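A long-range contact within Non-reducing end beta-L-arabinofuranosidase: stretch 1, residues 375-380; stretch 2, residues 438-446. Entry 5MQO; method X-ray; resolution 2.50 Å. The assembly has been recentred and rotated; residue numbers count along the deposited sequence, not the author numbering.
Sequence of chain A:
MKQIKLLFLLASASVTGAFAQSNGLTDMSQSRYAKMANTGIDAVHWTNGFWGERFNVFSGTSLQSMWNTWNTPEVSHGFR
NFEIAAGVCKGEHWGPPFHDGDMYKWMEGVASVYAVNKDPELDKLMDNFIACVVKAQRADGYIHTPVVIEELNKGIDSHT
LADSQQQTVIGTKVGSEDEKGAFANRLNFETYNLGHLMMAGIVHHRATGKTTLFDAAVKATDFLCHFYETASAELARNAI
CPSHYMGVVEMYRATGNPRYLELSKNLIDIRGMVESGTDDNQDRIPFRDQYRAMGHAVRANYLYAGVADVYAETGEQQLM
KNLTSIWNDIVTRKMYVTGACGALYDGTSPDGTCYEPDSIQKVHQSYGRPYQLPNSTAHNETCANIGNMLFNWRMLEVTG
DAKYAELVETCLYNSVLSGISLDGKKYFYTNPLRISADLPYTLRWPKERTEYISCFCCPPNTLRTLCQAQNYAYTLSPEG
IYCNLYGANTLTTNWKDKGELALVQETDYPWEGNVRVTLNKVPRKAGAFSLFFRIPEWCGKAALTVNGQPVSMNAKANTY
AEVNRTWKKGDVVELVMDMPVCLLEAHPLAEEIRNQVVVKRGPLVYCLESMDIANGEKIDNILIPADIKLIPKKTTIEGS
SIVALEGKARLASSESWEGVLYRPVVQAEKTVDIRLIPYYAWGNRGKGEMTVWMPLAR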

# COMPACT_ATOMS: atom_id res chain seq x y z
N ASN A 375 2.33 1.19 20.24
CA ASN A 375 2.93 2.21 19.43
C ASN A 375 4.42 1.96 19.27
O ASN A 375 4.90 1.84 18.14
CB ASN A 375 2.68 3.56 20.10
CG ASN A 375 1.25 4.04 19.96
OD1 ASN A 375 0.42 3.91 20.88
ND2 ASN A 375 0.95 4.63 18.81
N SER A 376 5.14 1.91 20.40
CA SER A 376 6.57 1.63 20.42
C SER A 376 6.88 0.26 19.85
O SER A 376 7.91 0.10 19.19
CB SER A 376 7.17 1.70 21.83
OG SER A 376 6.96 2.95 22.48
N THR A 377 6.03 -0.73 20.09
CA THR A 377 6.28 -2.07 19.62
C THR A 377 5.41 -2.48 18.43
O THR A 377 5.35 -3.68 18.13
CB THR A 377 6.15 -3.09 20.76
OG1 THR A 377 4.84 -3.00 21.32
CG2 THR A 377 7.19 -2.81 21.86
N ALA A 378 4.78 -1.55 17.74
CA ALA A 378 4.09 -1.87 16.47
C ALA A 378 5.12 -2.41 15.49
O ALA A 378 6.16 -1.78 15.30
CB ALA A 378 3.42 -0.66 15.87
N HIS A 379 4.85 -3.58 14.93
CA HIS A 379 5.78 -4.22 13.99
C HIS A 379 5.62 -3.54 12.64
O HIS A 379 6.53 -2.85 12.20
CB HIS A 379 5.53 -5.73 13.91
CG HIS A 379 6.55 -6.47 13.11
ND1 HIS A 379 7.71 -6.95 13.66
CD2 HIS A 379 6.57 -6.83 11.81
CE1 HIS A 379 8.42 -7.57 12.72
NE2 HIS A 379 7.74 -7.51 11.59
N ASN A 380 4.45 -3.67 12.01
CA ASN A 380 4.13 -2.97 10.76
C ASN A 380 5.21 -3.06 9.68
O ASN A 380 5.65 -2.08 9.08
CB ASN A 380 3.82 -1.53 11.08
CG ASN A 380 2.60 -1.40 11.95
OD1 ASN A 380 1.74 -2.30 11.99
ND2 ASN A 380 2.50 -0.27 12.65
N ASP A 438 13.92 6.42 26.25
CA ASP A 438 13.85 5.61 27.49
C ASP A 438 13.50 4.12 27.30
O ASP A 438 13.51 3.39 28.29
CB ASP A 438 12.84 6.21 28.48
CG ASP A 438 13.17 7.63 28.85
OD1 ASP A 438 14.36 8.01 28.74
OD2 ASP A 438 12.24 8.36 29.24
N LEU A 439 13.17 3.68 26.09
CA LEU A 439 12.71 2.31 25.88
C LEU A 439 13.81 1.37 26.34
O LEU A 439 14.91 1.41 25.79
CB LEU A 439 12.33 2.05 24.42
CG LEU A 439 11.58 0.74 24.13
CD1 LEU A 439 10.17 0.76 24.70
CD2 LEU A 439 11.54 0.49 22.62
N PRO A 440 13.54 0.53 27.37
CA PRO A 440 14.62 -0.22 28.06
C PRO A 440 15.10 -1.54 27.43
O PRO A 440 15.95 -2.21 27.99
CB PRO A 440 14.03 -0.44 29.47
CG PRO A 440 12.58 -0.57 29.23
CD PRO A 440 12.25 0.32 28.06
N TYR A 441 14.56 -1.89 26.27
CA TYR A 441 15.01 -3.06 25.49
C TYR A 441 15.21 -2.61 24.06
O TYR A 441 14.72 -1.54 23.67
CB TYR A 441 13.98 -4.23 25.57
CG TYR A 441 12.56 -3.79 25.46
CD1 TYR A 441 11.95 -3.62 24.21
CD2 TYR A 441 11.80 -3.50 26.59
CE1 TYR A 441 10.63 -3.20 24.10
CE2 TYR A 441 10.48 -3.07 26.49
CZ TYR A 441 9.91 -2.91 25.25
OH TYR A 441 8.62 -2.49 25.13
N THR A 442 15.94 -3.42 23.29
CA THR A 442 16.16 -3.16 21.85
C THR A 442 15.36 -4.13 21.02
O THR A 442 15.66 -5.31 20.99
CB THR A 442 17.65 -3.28 21.49
OG1 THR A 442 18.36 -2.19 22.08
CG2 THR A 442 17.86 -3.28 19.97
N LEU A 443 14.34 -3.62 20.33
CA LEU A 443 13.53 -4.44 19.44
C LEU A 443 14.36 -4.90 18.25
O LEU A 443 15.31 -4.20 17.88
CB LEU A 443 12.29 -3.67 18.95
CG LEU A 443 11.22 -3.37 20.03
CD1 LEU A 443 10.32 -2.20 19.63
CD2 LEU A 443 10.36 -4.59 20.37
N ARG A 444 14.03 -6.06 17.68
CA ARG A 444 14.57 -6.52 16.41
C ARG A 444 14.41 -5.45 15.33
O ARG A 444 13.42 -4.73 15.30
CB ARG A 444 13.82 -7.75 15.87
CG ARG A 444 13.83 -9.03 16.71
CD ARG A 444 13.38 -10.24 15.89
NE ARG A 444 11.94 -10.26 15.59
CZ ARG A 444 10.98 -10.83 16.32
NH1 ARG A 444 11.25 -11.45 17.46
NH2 ARG A 444 9.72 -10.75 15.91
N TRP A 445 15.37 -5.40 14.41
CA TRP A 445 15.31 -4.57 13.19
C TRP A 445 15.67 -3.12 13.49
O TRP A 445 15.21 -2.55 14.48
CB TRP A 445 13.97 -4.70 12.40
CG TRP A 445 13.54 -6.10 12.30
CD1 TRP A 445 12.39 -6.64 12.81
CD2 TRP A 445 14.29 -7.18 11.75
NE1 TRP A 445 12.36 -8.00 12.57
CE2 TRP A 445 13.51 -8.36 11.92
CE3 TRP A 445 15.54 -7.28 11.11
CZ2 TRP A 445 13.95 -9.63 11.49
CZ3 TRP A 445 15.98 -8.55 10.68
CH2 TRP A 445 15.18 -9.70 10.87
N PRO A 446 16.51 -2.51 12.62
CA PRO A 446 16.93 -1.13 12.87
C PRO A 446 15.76 -0.14 12.89
O PRO A 446 14.71 -0.38 12.28
CB PRO A 446 17.89 -0.84 11.70
CG PRO A 446 17.50 -1.81 10.63
CD PRO A 446 17.04 -3.04 11.34

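How are the two backbones arranged where they meet? Neither stretch forms a regular helix or strand. The first folds through a type I beta turn from Asn 375 to Ala 378, closed by a weak hydrogen bond of 3.4 Å from Ala 378 N to Asn 375 O. The second runs past it at side-chain distance: CA of Thr 377 lies 7.6 Å from CA of Leu 443, and CA of Ser 376 lies 8.2 Å from CA of Leu 439. No hydrogen bond crosses the gap, so the contact rests on packing, with 253 Å² buried in total.

What does Leu 443 find at the turn? Its CA-to-CB bond points toward the first stretch, and its CD1 methyl approaches Ser 376 O to 3.4 Å. This is a van der Waals contact, since a methyl carbon offers the carbonyl no conventional donor. The same CD1 lies 3.9 Å from Thr 377 CG2, a methyl-to-methyl van der Waals contact in which each group covers part of the other.

Which other side chains join the contact? Thr 377, in the p rotamer, also places CG2 3.6 Å from Tyr 441 OH, at the edge of the tyrosine ring and near its plane; the methyl does not lie over the aromatic face. A methyl is no conventional donor to the hydroxyl, so this too is packing. More loosely, Ser 376 CB sits 4.3 Å from Leu 439 CD1, carbon against carbon.

How do the aromatic residues meet? The CA-to-CB bond of His 379 points sideways, but the end of its side chain, in the t rotamer, comes nearer, with CE1 4.0 Å from Trp 445 NE1. The imidazole and the five-membered ring of the indole meet rim to rim, their centroids 5.8 Å apart and their planes at 82°. Neither ring lies over the other's face, so the pair is not a stack.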